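Local coordinates for protein afamin (PDB 5OKL) that carries hydrophobic molecules in body fluids, binding vitamin E and keeping lipidated Wnt proteins soluble and active, at residues N21-T26 with L137-L142. Residues are numbered along the deposited sequence; the frame is centred on the assembly and turned at random.
Sequences NIEYIT and LLNHFL
The ring of Y24 fills the gap where helical segments 22-26 and 137-142 run nearly parallel (crossing angle -21°), their axes coming within 10.0 Å, and one side of it runs past L142, N139 and L138 in turn. At the root of the ring, L142 sends a single methyl across at about a right angle, its CD1 lying 3.3 Å from Y24 CD1 and also touching Y24 CB. Midway along, the side-chain amide of N139 stands steeply to the ring, the two planes 78° apart. At the far end L138 passes obliquely, with its CB 3.7 Å from Y24 CE1 and its CD2 3.4 Å from the phenol oxygen OH. Y24 keeps CG anti to its carbonyl carbon (chi1 -61°), which swings the ring off its own helix and over to these three residues. Beside it, E23 extends its chain until the carboxylate meets the N139 amide, again almost perpendicular; the amide is probably modelled turned over, and with it flipped back a hydrogen bond to E23 is possible. Helix 154-169 adds L158 against Y24, and both segments belong to the first of the three helical albumin domains. An alanine in place of Y24 is likely to open a gap between the helices, leaving L142 and L138 without their shared partner. Cohesion here is thus mainly apolar, with a polar margin at E23 and N139.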
loop_
_atom_site.group_PDB
_atom_site.type_symbol
_atom_site.label_atom_id
_atom_site.label_comp_id
_atom_site.label_asym_id
_atom_site.label_seq_id
_atom_site.Cartn_x
_atom_site.Cartn_y
_atom_site.Cartn_z
ATOM N N ASN A 21 -26.351 6.636 -3.838
ATOM C CA ASN A 21 -25.240 6.016 -4.579
ATOM C C ASN A 21 -25.234 4.490 -4.495
ATOM O O ASN A 21 -24.219 3.850 -4.772
ATOM C CB ASN A 21 -23.912 6.575 -4.068
ATOM C CG ASN A 21 -23.745 8.022 -4.401
ATOM O OD1 ASN A 21 -23.207 8.352 -5.458
ATOM N ND2 ASN A 21 -24.237 8.894 -3.532
ATOM N N ILE A 22 -26.375 3.907 -4.148
ATOM C CA ILE A 22 -26.462 2.463 -3.904
ATOM C C ILE A 22 -25.986 1.630 -5.106
ATOM O O ILE A 22 -25.406 0.556 -4.915
ATOM C CB ILE A 22 -27.885 2.077 -3.410
ATOM C CG1 ILE A 22 -27.865 0.726 -2.687
ATOM C CG2 ILE A 22 -28.921 2.208 -4.527
ATOM C CD1 ILE A 22 -28.041 -0.474 -3.571
ATOM N N GLU A 23 -26.191 2.127 -6.331
ATOM C CA GLU A 23 -25.713 1.430 -7.527
ATOM C C GLU A 23 -24.190 1.322 -7.519
ATOM O O GLU A 23 -23.645 0.207 -7.587
ATOM C CB GLU A 23 -26.205 2.108 -8.812
ATOM C CG GLU A 23 -25.727 1.419 -10.095
ATOM C CD GLU A 23 -26.636 1.630 -11.303
ATOM O OE1 GLU A 23 -27.111 2.771 -11.505
ATOM O OE2 GLU A 23 -26.870 0.652 -12.060
ATOM N N TYR A 24 -23.513 2.467 -7.398
ATOM C CA TYR A 24 -22.051 2.483 -7.362
ATOM C C TYR A 24 -21.465 1.607 -6.244
ATOM O O TYR A 24 -20.502 0.870 -6.462
ATOM C CB TYR A 24 -21.526 3.902 -7.199
ATOM C CG TYR A 24 -21.879 4.886 -8.294
ATOM C CD1 TYR A 24 -21.829 4.531 -9.646
ATOM C CD2 TYR A 24 -22.236 6.192 -7.974
ATOM C CE1 TYR A 24 -22.118 5.455 -10.647
ATOM C CE2 TYR A 24 -22.533 7.124 -8.964
ATOM C CZ TYR A 24 -22.469 6.751 -10.298
ATOM O OH TYR A 24 -22.774 7.677 -11.262
ATOM N N ILE A 25 -22.060 1.696 -5.061
ATOM C CA ILE A 25 -21.604 0.963 -3.881
ATOM C C ILE A 25 -21.733 -0.555 -4.043
ATOM O O ILE A 25 -20.835 -1.313 -3.654
ATOM C CB ILE A 25 -22.380 1.446 -2.629
ATOM C CG1 ILE A 25 -21.852 2.819 -2.203
ATOM C CG2 ILE A 25 -22.296 0.448 -1.473
ATOM C CD1 ILE A 25 -22.804 3.577 -1.313
ATOM N N THR A 26 -22.861 -0.989 -4.590
ATOM C CA THR A 26 -23.096 -2.399 -4.849
ATOM C C THR A 26 -22.079 -2.962 -5.836
ATOM O O THR A 26 -21.543 -4.048 -5.623
ATOM C CB THR A 26 -24.526 -2.601 -5.365
ATOM O OG1 THR A 26 -25.429 -2.121 -4.366
ATOM C CG2 THR A 26 -24.812 -4.102 -5.673
ATOM N N LEU A 137 -21.044 4.853 -18.108
ATOM C CA LEU A 137 -19.592 5.083 -18.121
ATOM C C LEU A 137 -18.996 4.936 -16.710
ATOM O O LEU A 137 -18.010 4.217 -16.527
ATOM C CB LEU A 137 -19.269 6.473 -18.688
ATOM C CG LEU A 137 -17.784 6.880 -18.774
ATOM C CD1 LEU A 137 -17.040 5.976 -19.744
ATOM C CD2 LEU A 137 -17.619 8.346 -19.150
ATOM N N LEU A 138 -19.602 5.607 -15.727
ATOM C CA LEU A 138 -19.156 5.484 -14.331
ATOM C C LEU A 138 -19.333 4.061 -13.790
ATOM O O LEU A 138 -18.407 3.519 -13.183
ATOM C CB LEU A 138 -19.847 6.523 -13.425
ATOM C CG LEU A 138 -18.951 7.756 -13.141
ATOM C CD1 LEU A 138 -18.429 8.477 -14.386
ATOM C CD2 LEU A 138 -19.664 8.734 -12.217
ATOM N N ASN A 139 -20.501 3.468 -14.018
ATOM C CA ASN A 139 -20.730 2.048 -13.694
ATOM C C ASN A 139 -19.594 1.158 -14.207
ATOM O O ASN A 139 -19.056 0.350 -13.454
ATOM C CB ASN A 139 -22.067 1.547 -14.267
ATOM C CG ASN A 139 -23.250 1.819 -13.345
ATOM O OD1 ASN A 139 -24.250 1.098 -13.388
ATOM N ND2 ASN A 139 -23.140 2.844 -12.504
ATOM N N HIS A 140 -19.224 1.333 -15.474
ATOM C CA HIS A 140 -18.190 0.500 -16.102
ATOM C C HIS A 140 -16.797 0.789 -15.561
ATOM O O HIS A 140 -16.056 -0.123 -15.253
ATOM C CB HIS A 140 -18.217 0.630 -17.639
ATOM C CG HIS A 140 -19.115 -0.369 -18.307
ATOM N ND1 HIS A 140 -20.423 -0.089 -18.646
ATOM C CD2 HIS A 140 -18.900 -1.658 -18.667
ATOM C CE1 HIS A 140 -20.968 -1.156 -19.203
ATOM N NE2 HIS A 140 -20.066 -2.121 -19.225
ATOM N N PHE A 141 -16.444 2.060 -15.448
ATOM C CA PHE A 141 -15.182 2.467 -14.816
ATOM C C PHE A 141 -15.027 1.862 -13.405
ATOM O O PHE A 141 -14.005 1.231 -13.102
ATOM C CB PHE A 141 -15.092 3.990 -14.780
ATOM C CG PHE A 141 -13.857 4.508 -14.099
ATOM C CD1 PHE A 141 -12.617 4.466 -14.738
ATOM C CD2 PHE A 141 -13.932 5.034 -12.817
ATOM C CE1 PHE A 141 -11.482 4.952 -14.107
ATOM C CE2 PHE A 141 -12.804 5.516 -12.172
ATOM C CZ PHE A 141 -11.572 5.488 -12.818
ATOM N N LEU A 142 -16.058 2.026 -12.572
ATOM C CA LEU A 142 -16.030 1.529 -11.182
ATOM C C LEU A 142 -15.880 0.028 -11.093
ATOM O O LEU A 142 -15.120 -0.469 -10.274
ATOM C CB LEU A 142 -17.280 1.944 -10.400
ATOM C CG LEU A 142 -17.266 3.325 -9.771
ATOM C CD1 LEU A 142 -18.651 3.618 -9.231
ATOM C CD2 LEU A 142 -16.226 3.433 -8.683
#